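PDB 3B48: phosphoenolpyruvate--glycerone phosphotransferase from Enterococcus faecalis, which probably serves as the DhaM subunit of the dihydroxyacetone kinase complex, relaying phosphoryl groups from phosphoenolpyruvate through histidines to DhaL and dihydroxyacetone. Local coordinates for residues H96-S109 with L119-K132. Residues are numbered along the deposited sequence; the frame is centred on the assembly and turned at random.
Sequences HLVDAPLVEGAFAS and LTQILAEAQNAGKK
Ser109 OG, set beside its own backbone N (chi1 -74°), gives a weak 3.3 Å hydrogen bond to the backbone O of Ile122 in helix 119-127 and also meets Ala126 CB. Small residues suit this crossing: helices 102-109 and 119-127 run nearly antiparallel, at 150°, with axes only 7.5 Å apart. Gly105 and Ala126 bring their CA atoms to 3.9 Å; Ala126 CB rests against Gly105 O, which accepts the helical N-H of Ser109. After helix 119-127, Ala129 CB packs on Glu104 O, which accepts the helical N-H of Ala108.

Glu104 OE2 has two donors: Lys132 NZ, in a 3.1 Å salt bridge on the anti side and 30° out of the carboxylate plane, and the backbone N of Leu102 of the second subunit. Lys132 has its strongest partner in Asp72 of that subunit, and Asp99, whose O lies against Gln127 CG at 3.6 Å, accepts the second subunit's backbone N-H groups of Lys132 at OD1 and of Trp134 and Asn135 at OD2, so the charges tie this contact to the dimer interface.

Toward the strand, branched side chains pack together, Val98 CG2 meeting Leu123 CD2 at 3.7 Å. Leu119 CD2 lies obliquely against the ring of His96, and His96 NE2 is hydrogen-bonded to Glu66. Strand 95-97, the outermost of this chain's parallel sheet, and the two C-terminal helices form one flank of the alpha/beta fold of EIIA-mannose-type domains.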
ATOM      1  N   HIS B  96       1.278  -6.694  17.639  1.00 27.53           N
ATOM      2  CA  HIS B  96       1.603  -7.614  16.535  1.00 27.96           C
ATOM      3  C   HIS B  96       2.092  -6.871  15.300  1.00 28.13           C
ATOM      4  O   HIS B  96       1.303  -6.198  14.605  1.00 29.33           O
ATOM      5  CB  HIS B  96       0.409  -8.515  16.139  1.00 28.03           C
ATOM      6  CG  HIS B  96      -0.431  -9.002  17.293  1.00 26.96           C
ATOM      7  ND1 HIS B  96      -0.188 -10.186  17.951  1.00 28.40           N
ATOM      8  CD2 HIS B  96      -1.539  -8.475  17.869  1.00 26.67           C
ATOM      9  CE1 HIS B  96      -1.096 -10.361  18.897  1.00 28.74           C
ATOM     10  NE2 HIS B  96      -1.927  -9.332  18.870  1.00 28.46           N
ATOM     11  N   LEU B  97       3.384  -7.017  15.020  1.00 27.34           N
ATOM     12  CA  LEU B  97       4.003  -6.513  13.809  1.00 26.60           C
ATOM     13  C   LEU B  97       3.627  -7.443  12.672  1.00 27.02           C
ATOM     14  O   LEU B  97       4.035  -8.616  12.648  1.00 26.08           O
ATOM     15  CB  LEU B  97       5.530  -6.506  13.944  1.00 26.72           C
ATOM     16  CG  LEU B  97       6.159  -5.534  14.929  1.00 27.38           C
ATOM     17  CD1 LEU B  97       7.628  -5.893  15.155  1.00 27.78           C
ATOM     18  CD2 LEU B  97       5.996  -4.087  14.473  1.00 27.59           C
ATOM     19  N   VAL B  98       2.862  -6.935  11.715  1.00 27.07           N
ATOM     20  CA  VAL B  98       2.328  -7.831  10.710  1.00 27.13           C
ATOM     21  C   VAL B  98       3.218  -7.769   9.500  1.00 27.47           C
ATOM     22  O   VAL B  98       3.317  -6.736   8.838  1.00 27.50           O
ATOM     23  CB  VAL B  98       0.852  -7.542  10.326  1.00 27.27           C
ATOM     24  CG1 VAL B  98       0.222  -8.774   9.639  1.00 25.14           C
ATOM     25  CG2 VAL B  98       0.034  -7.150  11.538  1.00 27.05           C
ATOM     26  N   ASP B  99       3.897  -8.880   9.227  1.00 27.86           N
ATOM     27  CA  ASP B  99       4.778  -8.948   8.070  1.00 26.65           C
ATOM     28  C   ASP B  99       3.940  -9.073   6.807  1.00 26.01           C
ATOM     29  O   ASP B  99       3.740 -10.161   6.270  1.00 24.97           O
ATOM     30  CB  ASP B  99       5.758 -10.100   8.197  1.00 27.20           C
ATOM     31  CG  ASP B  99       7.019  -9.856   7.412  1.00 28.46           C
ATOM     32  OD1 ASP B  99       6.936  -9.191   6.360  1.00 31.03           O
ATOM     33  OD2 ASP B  99       8.093 -10.312   7.839  1.00 31.51           O
ATOM     34  N   ALA B 100       3.462  -7.923   6.333  1.00 26.25           N
ATOM     35  CA  ALA B 100       2.490  -7.857   5.240  1.00 26.41           C
ATOM     36  C   ALA B 100       2.553  -6.483   4.587  1.00 26.43           C
ATOM     37  O   ALA B 100       2.905  -5.510   5.256  1.00 27.58           O
ATOM     38  CB  ALA B 100       1.059  -8.134   5.775  1.00 25.48           C
ATOM     39  N   PRO B 101       2.185  -6.389   3.289  1.00 26.33           N
ATOM     40  CA  PRO B 101       2.218  -5.063   2.697  1.00 26.06           C
ATOM     41  C   PRO B 101       1.158  -4.185   3.322  1.00 26.15           C
ATOM     42  O   PRO B 101       0.139  -4.693   3.803  1.00 25.45           O
ATOM     43  CB  PRO B 101       1.943  -5.303   1.211  1.00 26.45           C
ATOM     44  CG  PRO B 101       1.345  -6.641   1.105  1.00 25.54           C
ATOM     45  CD  PRO B 101       1.714  -7.418   2.342  1.00 25.81           C
ATOM     46  N   LEU B 102       1.434  -2.878   3.324  1.00 25.89           N
ATOM     47  CA  LEU B 102       0.648  -1.899   4.015  1.00 26.28           C
ATOM     48  C   LEU B 102      -0.856  -1.856   3.611  1.00 26.42           C
ATOM     49  O   LEU B 102      -1.732  -2.069   4.476  1.00 27.29           O
ATOM     50  CB  LEU B 102       1.311  -0.509   3.895  1.00 25.72           C
ATOM     51  CG  LEU B 102       0.578   0.649   4.574  1.00 26.58           C
ATOM     52  CD1 LEU B 102       0.432   0.491   6.126  1.00 25.12           C
ATOM     53  CD2 LEU B 102       1.187   1.976   4.230  1.00 26.86           C
ATOM     54  N   VAL B 103      -1.150  -1.538   2.343  1.00 24.90           N
ATOM     55  CA  VAL B 103      -2.546  -1.421   1.889  1.00 23.39           C
ATOM     56  C   VAL B 103      -3.264  -2.785   1.935  1.00 22.95           C
ATOM     57  O   VAL B 103      -4.291  -2.956   2.625  1.00 22.27           O
ATOM     58  CB  VAL B 103      -2.664  -0.803   0.447  1.00 23.31           C
ATOM     59  CG1 VAL B 103      -4.160  -0.734   0.013  1.00 22.17           C
ATOM     60  CG2 VAL B 103      -2.026   0.590   0.389  1.00 20.36           C
ATOM     61  N   GLU B 104      -2.696  -3.742   1.207  1.00 22.64           N
ATOM     62  CA  GLU B 104      -3.286  -5.048   1.048  1.00 23.38           C
ATOM     63  C   GLU B 104      -3.333  -5.873   2.323  1.00 23.55           C
ATOM     64  O   GLU B 104      -4.330  -6.518   2.579  1.00 24.27           O
ATOM     65  CB  GLU B 104      -2.625  -5.818  -0.096  1.00 22.99           C
ATOM     66  CG  GLU B 104      -2.687  -5.088  -1.465  1.00 24.17           C
ATOM     67  CD  GLU B 104      -1.459  -4.185  -1.726  1.00 23.79           C
ATOM     68  OE1 GLU B 104      -0.736  -3.787  -0.776  1.00 24.12           O
ATOM     69  OE2 GLU B 104      -1.207  -3.885  -2.896  1.00 22.68           O
ATOM     70  N   GLY B 105      -2.275  -5.862   3.126  1.00 24.12           N
ATOM     71  CA  GLY B 105      -2.318  -6.507   4.452  1.00 24.69           C
ATOM     72  C   GLY B 105      -3.436  -5.973   5.337  1.00 25.07           C
ATOM     73  O   GLY B 105      -4.278  -6.737   5.833  1.00 24.53           O
ATOM     74  N   ALA B 106      -3.480  -4.650   5.497  1.00 25.25           N
ATOM     75  CA  ALA B 106      -4.503  -4.009   6.351  1.00 24.69           C
ATOM     76  C   ALA B 106      -5.943  -4.350   5.904  1.00 25.26           C
ATOM     77  O   ALA B 106      -6.822  -4.660   6.731  1.00 25.32           O
ATOM     78  CB  ALA B 106      -4.277  -2.496   6.370  1.00 24.80           C
ATOM     79  N   PHE B 107      -6.178  -4.296   4.591  1.00 24.95           N
ATOM     80  CA  PHE B 107      -7.504  -4.534   4.054  1.00 25.42           C
ATOM     81  C   PHE B 107      -7.876  -5.977   4.337  1.00 25.99           C
ATOM     82  O   PHE B 107      -9.001  -6.248   4.761  1.00 25.53           O
ATOM     83  CB  PHE B 107      -7.607  -4.207   2.539  1.00 25.21           C
ATOM     84  CG  PHE B 107      -8.890  -4.704   1.893  1.00 26.33           C
ATOM     85  CD1 PHE B 107     -10.071  -3.946   1.958  1.00 23.77           C
ATOM     86  CD2 PHE B 107      -8.935  -5.949   1.271  1.00 25.91           C
ATOM     87  CE1 PHE B 107     -11.258  -4.429   1.406  1.00 22.48           C
ATOM     88  CE2 PHE B 107     -10.128  -6.413   0.678  1.00 27.24           C
ATOM     89  CZ  PHE B 107     -11.280  -5.641   0.757  1.00 24.70           C
ATOM     90  N   ALA B 108      -6.935  -6.894   4.078  1.00 26.75           N
ATOM     91  CA  ALA B 108      -7.113  -8.318   4.394  1.00 26.90           C
ATOM     92  C   ALA B 108      -7.360  -8.534   5.903  1.00 28.17           C
ATOM     93  O   ALA B 108      -8.347  -9.176   6.282  1.00 27.94           O
ATOM     94  CB  ALA B 108      -5.938  -9.114   3.930  1.00 26.01           C
ATOM     95  N   SER B 109      -6.507  -7.978   6.774  1.00 28.52           N
ATOM     96  CA  SER B 109      -6.823  -8.048   8.213  1.00 29.26           C
ATOM     97  C   SER B 109      -8.231  -7.529   8.502  1.00 28.40           C
ATOM     98  O   SER B 109      -8.980  -8.178   9.178  1.00 28.59           O
ATOM     99  CB  SER B 109      -5.772  -7.340   9.079  1.00 29.33           C
ATOM    100  OG  SER B 109      -4.601  -8.137   9.128  1.00 33.45           O
ATOM    101  N   LEU B 119      -7.537 -14.382  15.846  1.00 35.66           N
ATOM    102  CA  LEU B 119      -6.370 -13.565  15.538  1.00 35.76           C
ATOM    103  C   LEU B 119      -5.298 -14.264  14.698  1.00 35.92           C
ATOM    104  O   LEU B 119      -4.620 -13.611  13.943  1.00 36.18           O
ATOM    105  CB  LEU B 119      -5.742 -13.098  16.833  1.00 35.65           C
ATOM    106  CG  LEU B 119      -4.739 -11.970  16.702  1.00 35.56           C
ATOM    107  CD1 LEU B 119      -5.335 -10.776  15.952  1.00 33.83           C
ATOM    108  CD2 LEU B 119      -4.280 -11.611  18.119  1.00 36.36           C
ATOM    109  N   THR B 120      -5.127 -15.578  14.857  1.00 36.40           N
ATOM    110  CA  THR B 120      -4.192 -16.345  14.018  1.00 36.55           C
ATOM    111  C   THR B 120      -4.598 -16.225  12.537  1.00 36.23           C
ATOM    112  O   THR B 120      -3.752 -15.994  11.663  1.00 36.96           O
ATOM    113  CB  THR B 120      -4.097 -17.850  14.467  1.00 36.67           C
ATOM    114  OG1 THR B 120      -3.897 -17.932  15.889  1.00 37.82           O
ATOM    115  CG2 THR B 120      -2.947 -18.567  13.778  1.00 36.57           C
ATOM    116  N   GLN B 121      -5.896 -16.348  12.268  1.00 35.20           N
ATOM    117  CA  GLN B 121      -6.400 -16.268  10.906  1.00 34.65           C
ATOM    118  C   GLN B 121      -6.411 -14.836  10.354  1.00 33.91           C
ATOM    119  O   GLN B 121      -6.121 -14.609   9.181  1.00 33.58           O
ATOM    120  CB  GLN B 121      -7.789 -16.912  10.789  1.00 34.26           C
ATOM    121  CG  GLN B 121      -8.082 -17.463   9.399  1.00 35.41           C
ATOM    122  CD  GLN B 121      -7.023 -18.472   8.918  1.00 37.69           C
ATOM    123  OE1 GLN B 121      -6.436 -19.212   9.718  1.00 37.18           O
ATOM    124  NE2 GLN B 121      -6.785 -18.504   7.599  1.00 37.58           N
ATOM    125  N   ILE B 122      -6.758 -13.880  11.203  1.00 33.90           N
ATOM    126  CA  ILE B 122      -6.665 -12.461  10.853  1.00 33.45           C
ATOM    127  C   ILE B 122      -5.225 -12.112  10.481  1.00 33.26           C
ATOM    128  O   ILE B 122      -4.985 -11.394   9.520  1.00 33.42           O
ATOM    129  CB  ILE B 122      -7.267 -11.575  11.974  1.00 33.63           C
ATOM    130  CG1 ILE B 122      -8.804 -11.745  11.991  1.00 33.51           C
ATOM    131  CG2 ILE B 122      -6.855 -10.087  11.830  1.00 32.95           C
ATOM    132  CD1 ILE B 122      -9.481 -11.345  13.302  1.00 32.76           C
ATOM    133  N   LEU B 123      -4.266 -12.669  11.205  1.00 33.45           N
ATOM    134  CA  LEU B 123      -2.862 -12.408  10.916  1.00 33.58           C
ATOM    135  C   LEU B 123      -2.377 -13.143   9.676  1.00 34.07           C
ATOM    136  O   LEU B 123      -1.556 -12.611   8.921  1.00 34.92           O
ATOM    137  CB  LEU B 123      -1.964 -12.721  12.135  1.00 33.66           C
ATOM    138  CG  LEU B 123      -1.958 -11.696  13.294  1.00 31.88           C
ATOM    139  CD1 LEU B 123      -1.267 -12.218  14.556  1.00 31.39           C
ATOM    140  CD2 LEU B 123      -1.353 -10.360  12.869  1.00 29.96           C
ATOM    141  N   ALA B 124      -2.887 -14.355   9.451  1.00 33.70           N
ATOM    142  CA  ALA B 124      -2.448 -15.144   8.314  1.00 32.96           C
ATOM    143  C   ALA B 124      -2.918 -14.533   6.998  1.00 32.48           C
ATOM    144  O   ALA B 124      -2.153 -14.472   6.034  1.00 31.22           O
ATOM    145  CB  ALA B 124      -2.884 -16.611   8.446  1.00 33.10           C
ATOM    146  N   GLU B 125      -4.161 -14.056   6.969  1.00 32.85           N
ATOM    147  CA  GLU B 125      -4.712 -13.459   5.740  1.00 33.38           C
ATOM    148  C   GLU B 125      -3.882 -12.271   5.245  1.00 33.83           C
ATOM    149  O   GLU B 125      -3.479 -12.250   4.077  1.00 34.29           O
ATOM    150  CB  GLU B 125      -6.186 -13.073   5.900  1.00 33.33           C
ATOM    151  CG  GLU B 125      -7.142 -14.257   5.903  1.00 33.67           C
ATOM    152  CD  GLU B 125      -6.723 -15.336   4.920  1.00 36.24           C
ATOM    153  OE1 GLU B 125      -6.772 -15.065   3.696  1.00 37.07           O
ATOM    154  OE2 GLU B 125      -6.341 -16.446   5.374  1.00 35.89           O
ATOM    155  N   ALA B 126      -3.611 -11.312   6.138  1.00 33.72           N
ATOM    156  CA  ALA B 126      -2.749 -10.158   5.829  1.00 33.56           C
ATOM    157  C   ALA B 126      -1.376 -10.572   5.277  1.00 33.80           C
ATOM    158  O   ALA B 126      -0.991 -10.165   4.184  1.00 34.07           O
ATOM    159  CB  ALA B 126      -2.595  -9.288   7.059  1.00 33.49           C
ATOM    160  N   GLN B 127      -0.664 -11.407   6.031  1.00 34.16           N
ATOM    161  CA  GLN B 127       0.628 -11.979   5.636  1.00 34.82           C
ATOM    162  C   GLN B 127       0.625 -12.635   4.243  1.00 34.37           C
ATOM    163  O   GLN B 127       1.678 -12.856   3.646  1.00 34.31           O
ATOM    164  CB  GLN B 127       1.102 -12.975   6.709  1.00 34.76           C
ATOM    165  CG  GLN B 127       1.415 -12.279   8.036  1.00 35.79           C
ATOM    166  CD  GLN B 127       1.722 -13.215   9.177  1.00 36.18           C
ATOM    167  OE1 GLN B 127       1.644 -14.441   9.042  1.00 41.42           O
ATOM    168  NE2 GLN B 127       2.091 -12.641  10.321  1.00 37.68           N
ATOM    169  N   ASN B 128      -0.570 -12.918   3.732  1.00 34.12           N
ATOM    170  CA  ASN B 128      -0.753 -13.547   2.422  1.00 33.69           C
ATOM    171  C   ASN B 128      -1.146 -12.606   1.271  1.00 32.96           C
ATOM    172  O   ASN B 128      -1.333 -13.086   0.150  1.00 32.91           O
ATOM    173  CB  ASN B 128      -1.795 -14.670   2.539  1.00 33.45           C
ATOM    174  CG  ASN B 128      -1.204 -15.988   3.066  1.00 34.48           C
ATOM    175  OD1 ASN B 128       0.022 -16.148   3.244  1.00 32.41           O
ATOM    176  ND2 ASN B 128      -2.090 -16.945   3.316  1.00 37.47           N
ATOM    177  N   ALA B 129      -1.219 -11.294   1.549  1.00 31.99           N
ATOM    178  CA  ALA B 129      -1.995 -10.271   0.756  1.00 31.21           C
ATOM    179  C   ALA B 129      -1.482  -9.613  -0.570  1.00 30.66           C
ATOM    180  O   ALA B 129      -2.284  -9.321  -1.486  1.00 31.00           O
ATOM    181  CB  ALA B 129      -2.498  -9.171   1.693  1.00 29.78           C
ATOM    182  N   GLY B 130      -0.193  -9.328  -0.669  1.00 30.08           N
ATOM    183  CA  GLY B 130       0.305  -8.485  -1.781  1.00 29.82           C
ATOM    184  C   GLY B 130       0.087  -8.829  -3.269  1.00 29.60           C
ATOM    185  O   GLY B 130       0.242  -7.962  -4.130  1.00 28.57           O
ATOM    186  N   LYS B 131      -0.256 -10.075  -3.597  1.00 29.61           N
ATOM    187  CA  LYS B 131      -0.268 -10.471  -5.014  1.00 29.91           C
ATOM    188  C   LYS B 131      -1.653 -10.414  -5.655  1.00 29.64           C
ATOM    189  O   LYS B 131      -2.690 -10.335  -4.982  1.00 29.43           O
ATOM    190  CB  LYS B 131       0.389 -11.835  -5.237  1.00 29.84           C
ATOM    191  CG  LYS B 131       1.628 -12.056  -4.404  1.00 31.33           C
ATOM    192  CD  LYS B 131       2.887 -11.804  -5.183  1.00 34.10           C
ATOM    193  CE  LYS B 131       4.037 -12.529  -4.516  1.00 34.09           C
ATOM    194  NZ  LYS B 131       5.342 -12.021  -4.992  1.00 36.41           N
ATOM    195  N   LYS B 132      -1.645 -10.467  -6.977  1.00 29.47           N
ATOM    196  CA  LYS B 132      -2.790 -10.052  -7.782  1.00 28.72           C
ATOM    197  C   LYS B 132      -3.134 -11.105  -8.835  1.00 28.69           C
ATOM    198  O   LYS B 132      -4.150 -10.972  -9.518  1.00 29.81           O
ATOM    199  CB  LYS B 132      -2.480  -8.715  -8.493  1.00 28.33           C
ATOM    200  CG  LYS B 132      -1.584  -7.682  -7.721  1.00 26.23           C
ATOM    201  CD  LYS B 132      -2.365  -6.969  -6.689  1.00 23.57           C
ATOM    202  CE  LYS B 132      -1.496  -6.405  -5.605  1.00 25.02           C
ATOM    203  NZ  LYS B 132      -2.290  -6.407  -4.384  1.00 25.83           N
TER